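Local coordinates for methylxanthine N1-demethylase NdmA (Pseudomonas putida, PDB 6ICN), which removes the N1-methyl group of caffeine as formaldehyde, yielding theobromine, and acts likewise on theophylline, paraxanthine and 1-methylxanthine, as a Rieske non-heme iron oxygenase, at residues A[102-107]-A[113-118]; A[76-81]-A[86-91]. One frame throughout, in Å; residues are numbered along the deposited sequence.

Contact 1: residues A[102-107]-A[113-118]; sequences HGWQYD and QLVPAC. With FES (Fe2/s2 (inorganic) cluster), chain D.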
# COMPACT_ATOMS: atom_id res chain seq x y z
N HIS A 102 17.59 3.60 -31.50
CA HIS A 102 18.54 4.22 -32.42
C HIS A 102 17.83 5.03 -33.49
O HIS A 102 18.45 5.38 -34.51
CB HIS A 102 19.46 3.17 -33.06
CG HIS A 102 20.03 2.18 -32.08
ND1 HIS A 102 19.39 1.01 -31.76
CD2 HIS A 102 21.19 2.17 -31.38
CE1 HIS A 102 20.12 0.32 -30.90
NE2 HIS A 102 21.22 1.00 -30.65
N GLY A 103 16.55 5.33 -33.30
CA GLY A 103 15.90 6.32 -34.15
C GLY A 103 15.51 5.86 -35.54
O GLY A 103 15.21 6.71 -36.39
N TRP A 104 15.50 4.56 -35.82
CA TRP A 104 15.00 4.14 -37.14
C TRP A 104 13.56 4.62 -37.33
O TRP A 104 12.75 4.58 -36.40
CB TRP A 104 15.05 2.62 -37.29
CG TRP A 104 16.41 2.02 -37.43
CD1 TRP A 104 17.61 2.56 -37.07
CD2 TRP A 104 16.70 0.73 -37.99
NE1 TRP A 104 18.63 1.68 -37.35
CE2 TRP A 104 18.10 0.56 -37.93
CE3 TRP A 104 15.91 -0.29 -38.52
CZ2 TRP A 104 18.73 -0.61 -38.38
CZ3 TRP A 104 16.54 -1.45 -38.97
CH2 TRP A 104 17.93 -1.60 -38.89
N GLN A 105 13.22 5.07 -38.54
CA GLN A 105 11.88 5.59 -38.80
C GLN A 105 11.14 4.66 -39.76
O GLN A 105 11.66 4.34 -40.83
CB GLN A 105 11.95 6.99 -39.40
CG GLN A 105 12.60 7.99 -38.48
CD GLN A 105 12.45 9.40 -39.02
OE1 GLN A 105 12.20 9.59 -40.22
NE2 GLN A 105 12.58 10.39 -38.15
N TYR A 106 9.93 4.26 -39.38
CA TYR A 106 9.11 3.36 -40.18
C TYR A 106 7.94 4.09 -40.81
O TYR A 106 7.24 4.87 -40.15
CB TYR A 106 8.59 2.21 -39.31
CG TYR A 106 9.69 1.33 -38.81
CD1 TYR A 106 10.13 0.26 -39.57
CD2 TYR A 106 10.32 1.58 -37.58
CE1 TYR A 106 11.15 -0.58 -39.14
CE2 TYR A 106 11.36 0.75 -37.13
CZ TYR A 106 11.77 -0.33 -37.91
OH TYR A 106 12.78 -1.18 -37.51
N ASP A 107 7.69 3.81 -42.11
CA ASP A 107 6.57 4.45 -42.79
C ASP A 107 5.26 3.66 -42.57
O ASP A 107 5.21 2.66 -41.83
CB ASP A 107 6.90 4.64 -44.29
CG ASP A 107 7.03 3.33 -45.06
OD1 ASP A 107 6.54 2.26 -44.62
OD2 ASP A 107 7.62 3.38 -46.19
N GLN A 113 12.71 3.88 -43.39
CA GLN A 113 13.10 4.88 -44.37
C GLN A 113 14.23 5.78 -43.91
O GLN A 113 14.67 6.65 -44.68
CB GLN A 113 11.88 5.74 -44.75
CG GLN A 113 10.73 4.98 -45.41
CD GLN A 113 11.11 4.31 -46.74
OE1 GLN A 113 12.14 4.63 -47.35
NE2 GLN A 113 10.29 3.37 -47.19
N LEU A 114 14.72 5.60 -42.69
CA LEU A 114 15.84 6.39 -42.18
C LEU A 114 16.57 5.58 -41.13
O LEU A 114 15.96 5.11 -40.17
CB LEU A 114 15.36 7.71 -41.58
CG LEU A 114 16.51 8.53 -40.99
CD1 LEU A 114 17.52 8.92 -42.07
CD2 LEU A 114 15.99 9.75 -40.24
N VAL A 115 17.88 5.44 -41.32
CA VAL A 115 18.80 4.88 -40.33
C VAL A 115 19.77 5.98 -39.94
O VAL A 115 20.73 6.26 -40.67
CB VAL A 115 19.55 3.66 -40.90
CG1 VAL A 115 20.62 3.15 -39.92
CG2 VAL A 115 18.56 2.55 -41.30
N PRO A 116 19.54 6.66 -38.82
CA PRO A 116 20.34 7.87 -38.52
C PRO A 116 21.83 7.60 -38.42
O PRO A 116 22.65 8.49 -38.70
CB PRO A 116 19.76 8.36 -37.19
CG PRO A 116 18.32 7.90 -37.25
CD PRO A 116 18.39 6.53 -37.91
N ALA A 117 22.22 6.41 -37.98
CA ALA A 117 23.64 6.12 -37.80
C ALA A 117 24.38 6.01 -39.13
O ALA A 117 25.60 6.22 -39.17
CB ALA A 117 23.80 4.83 -36.99
N CYS A 118 23.66 5.68 -40.21
CA CYS A 118 24.27 5.34 -41.50
C CYS A 118 23.59 6.12 -42.63
O CYS A 118 23.11 5.52 -43.59
CB CYS A 118 24.15 3.85 -41.79
SG CYS A 118 24.66 2.75 -40.51
FE1 FES D . 15.03 0.29 -33.01
FE2 FES D . 17.70 0.17 -32.91
S1 FES D . 16.23 -1.11 -31.80
S2 FES D . 16.46 1.66 -33.97
O HOH W 1 20.81 5.13 -35.72
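Trp104 and Val115 lie side by side beyond the hairpin of strands 105-106 and 112-114, part of the small antiparallel sheet of the Rieske domain, next to the loop that gives His102 to the [2Fe-2S] cluster. Val115 CG2 sits over one face of the indole, 4.0 Å from the centroid of the five-membered ring and only 13° off its normal, a CH-pi contact; CG1 of the same valine approaches NE1. Cluster sulfur S2 lies over the opposite face, 3.4 Å from Trp104 CD1, which leaves the five-membered ring layered between valine and cluster. With CG anti to its carbonyl carbon (chi1 -72°), the tryptophan swings its ring into this layer. Pro116 crosses the tryptophan side chain at about a right angle, its ring resting with CG 3.4 Å from Gly103 O. Gly103 has positive phi and faces the proline ring closely, leaving little room for a beta carbon. Leu114 lies alongside the extended Gln105, CD2 against the amide carbon, while the amide itself hydrogen-bonds through OE1 to Arg96 and through NE2 to Gln98.

Gln113 N donates a backbone hydrogen bond to Gln105 O at 2.8 Å. Near the hairpin's turn, Gln113 bends at chi2 and gives NE2 to Asp107 OD2 from above the carboxylate plane; Asp107 OD1 takes the backbone N-H groups of His109 and Ala111. Toward the cluster, a water donates to His102 O and weakly accepts from Ala117 N. His102 NE2 hydrogen-bonds to Asp188 of the second subunit, and its ND1 binds cluster iron FE2 at 2.2 Å.

Contact 2: residues A[76-81]-A[86-91]; sequences MRDRCA and KLSLGT. With FES (Fe2/s2 (inorganic) cluster), chain D.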
# COMPACT_ATOMS: atom_id res chain seq x y z
N MET A 76 1.40 -1.78 -36.43
CA MET A 76 2.61 -2.54 -36.73
C MET A 76 2.88 -3.49 -35.57
O MET A 76 2.39 -3.29 -34.46
CB MET A 76 3.85 -1.64 -36.92
CG MET A 76 3.75 -0.60 -37.99
SD MET A 76 5.30 0.32 -38.00
CE MET A 76 4.70 1.87 -38.68
N ARG A 77 3.68 -4.53 -35.82
CA ARG A 77 4.20 -5.29 -34.68
C ARG A 77 5.04 -4.38 -33.80
O ARG A 77 5.86 -3.59 -34.28
CB ARG A 77 5.04 -6.47 -35.15
CG ARG A 77 5.39 -7.41 -34.01
CD ARG A 77 6.03 -8.70 -34.53
NE ARG A 77 5.33 -9.26 -35.69
CZ ARG A 77 4.29 -10.06 -35.60
NH1 ARG A 77 3.80 -10.40 -34.41
NH2 ARG A 77 3.72 -10.53 -36.68
N ASP A 78 4.86 -4.50 -32.48
CA ASP A 78 5.56 -3.63 -31.54
C ASP A 78 6.99 -4.13 -31.26
O ASP A 78 7.35 -4.48 -30.14
CB ASP A 78 4.76 -3.53 -30.25
CG ASP A 78 5.26 -2.41 -29.36
OD1 ASP A 78 6.10 -1.61 -29.82
OD2 ASP A 78 4.80 -2.34 -28.20
N ARG A 79 7.80 -4.16 -32.32
CA ARG A 79 9.13 -4.77 -32.22
C ARG A 79 9.98 -4.26 -33.38
O ARG A 79 9.71 -4.61 -34.54
CB ARG A 79 9.03 -6.29 -32.26
CG ARG A 79 10.36 -6.99 -32.06
CD ARG A 79 10.17 -8.51 -32.10
NE ARG A 79 11.48 -9.14 -32.02
CZ ARG A 79 12.07 -9.80 -33.01
NH1 ARG A 79 11.45 -10.01 -34.17
NH2 ARG A 79 13.29 -10.29 -32.82
N CYS A 80 10.96 -3.42 -33.07
CA CYS A 80 11.83 -2.86 -34.10
C CYS A 80 12.68 -3.96 -34.75
O CYS A 80 13.16 -4.88 -34.09
CB CYS A 80 12.73 -1.79 -33.48
SG CYS A 80 13.85 -0.97 -34.63
N ALA A 81 12.88 -3.84 -36.08
CA ALA A 81 13.66 -4.84 -36.81
C ALA A 81 15.14 -4.83 -36.45
O ALA A 81 15.81 -5.84 -36.65
CB ALA A 81 13.51 -4.60 -38.33
N LYS A 86 10.73 -1.95 -28.27
CA LYS A 86 9.32 -1.65 -28.52
C LYS A 86 9.16 -0.26 -29.15
O LYS A 86 9.52 0.76 -28.55
CB LYS A 86 8.50 -1.76 -27.24
CG LYS A 86 8.31 -3.19 -26.79
CD LYS A 86 7.21 -3.35 -25.74
CE LYS A 86 7.03 -4.82 -25.41
NZ LYS A 86 8.19 -5.36 -24.59
N LEU A 87 8.62 -0.24 -30.37
CA LEU A 87 8.25 1.00 -31.04
C LEU A 87 7.20 1.80 -30.26
O LEU A 87 7.11 3.02 -30.46
CB LEU A 87 7.71 0.67 -32.44
CG LEU A 87 8.72 -0.07 -33.33
CD1 LEU A 87 8.03 -0.49 -34.65
CD2 LEU A 87 9.99 0.74 -33.59
N SER A 88 6.44 1.15 -29.37
CA SER A 88 5.46 1.87 -28.56
C SER A 88 6.11 2.79 -27.53
O SER A 88 5.41 3.62 -26.93
CB SER A 88 4.52 0.88 -27.86
OG SER A 88 5.24 -0.07 -27.07
N LEU A 89 7.42 2.66 -27.30
CA LEU A 89 8.14 3.62 -26.48
C LEU A 89 8.74 4.74 -27.31
O LEU A 89 9.48 5.58 -26.78
CB LEU A 89 9.23 2.91 -25.66
CG LEU A 89 8.74 1.90 -24.62
CD1 LEU A 89 9.93 1.46 -23.78
CD2 LEU A 89 7.64 2.48 -23.76
N GLY A 90 8.41 4.79 -28.61
CA GLY A 90 8.96 5.77 -29.53
C GLY A 90 8.07 6.98 -29.74
O GLY A 90 7.24 7.33 -28.89
N THR A 91 8.23 7.62 -30.90
CA THR A 91 7.61 8.90 -31.17
C THR A 91 7.16 8.96 -32.63
O THR A 91 7.85 8.45 -33.52
CB THR A 91 8.59 10.05 -30.87
OG1 THR A 91 7.93 11.33 -31.02
CG2 THR A 91 9.74 10.02 -31.79
FE1 FES D . 15.03 0.29 -33.01
FE2 FES D . 17.70 0.17 -32.91
S1 FES D . 16.23 -1.11 -31.80
S2 FES D . 16.46 1.66 -33.97
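Leu87 lays its CD2 methyl against Cys80 CB, 3.7 Å away, while its other methyl, CD1, faces Arg77 O and, more loosely, Met76 SD. This leucine opens the short 3-10 segment 87-89, which packs against the chain leaving strand 72-77 for the cluster-binding loop of the Rieske domain. Tyr106 and Cys99 also touch the leucine, so it packs against two of the cysteine ligands of the cluster.

Beside this packing, Asp78 grips the start of the 3-10 turn with both carboxylate oxygens. OD1 accepts the backbone N-H of Ser88 at 2.8 Å, on its syn side but 26° out of the carboxylate plane. OD2 takes the Ser88 hydroxyl through its syn lone pair, with OG 2.6 Å away. Asp78 CG stands anti to the backbone N (chi1 -167°), which carries the carboxylate across to the turn, and Ser88 OG, set between its own N and carbonyl carbon (chi1 56°), meets it. Lys86 runs its aliphatic chain past the same group, CD 3.6 Å from Asp78 OD2, but sends NZ on to Ser313 O of the second subunit. An alanine in place of Asp78 would probably leave both the Ser88 hydroxyl and its backbone N-H without their acceptor, freeing the turn to shift.

Two residues on, Cys80 SG binds cluster iron FE1 at 2.4 Å; Cys99 SG is the other protein ligand of that iron. The paired bonds fix the rotation of the buried carboxylate, and its negative charge is probably eased by the two donors of Ser88 and, at longer range, by the Lys86 ammonium, whose NZ is 5.8 Å from Asp78 OD2.

Contact 2 comes first along the chain, both its segments preceding those of contact 1, and their centres lie 12 Å apart within the Rieske domain. Contact 2 leads out of strand 72-77 of the six-stranded antiparallel sheet, whereas contact 1 lies in the hairpin at one edge of the four-stranded sheet. They meet at Tyr106, whose OH probably hydrogen-bonds to Ala81 N at 3.0 Å and whose ring packs on Leu87. The two contacts supply ligands to different irons of one cluster: cysteine to FE1, histidine to FE2, the mixed set that defines a Rieske centre. Both also border the second subunit, which places the cluster close to the subunit interface.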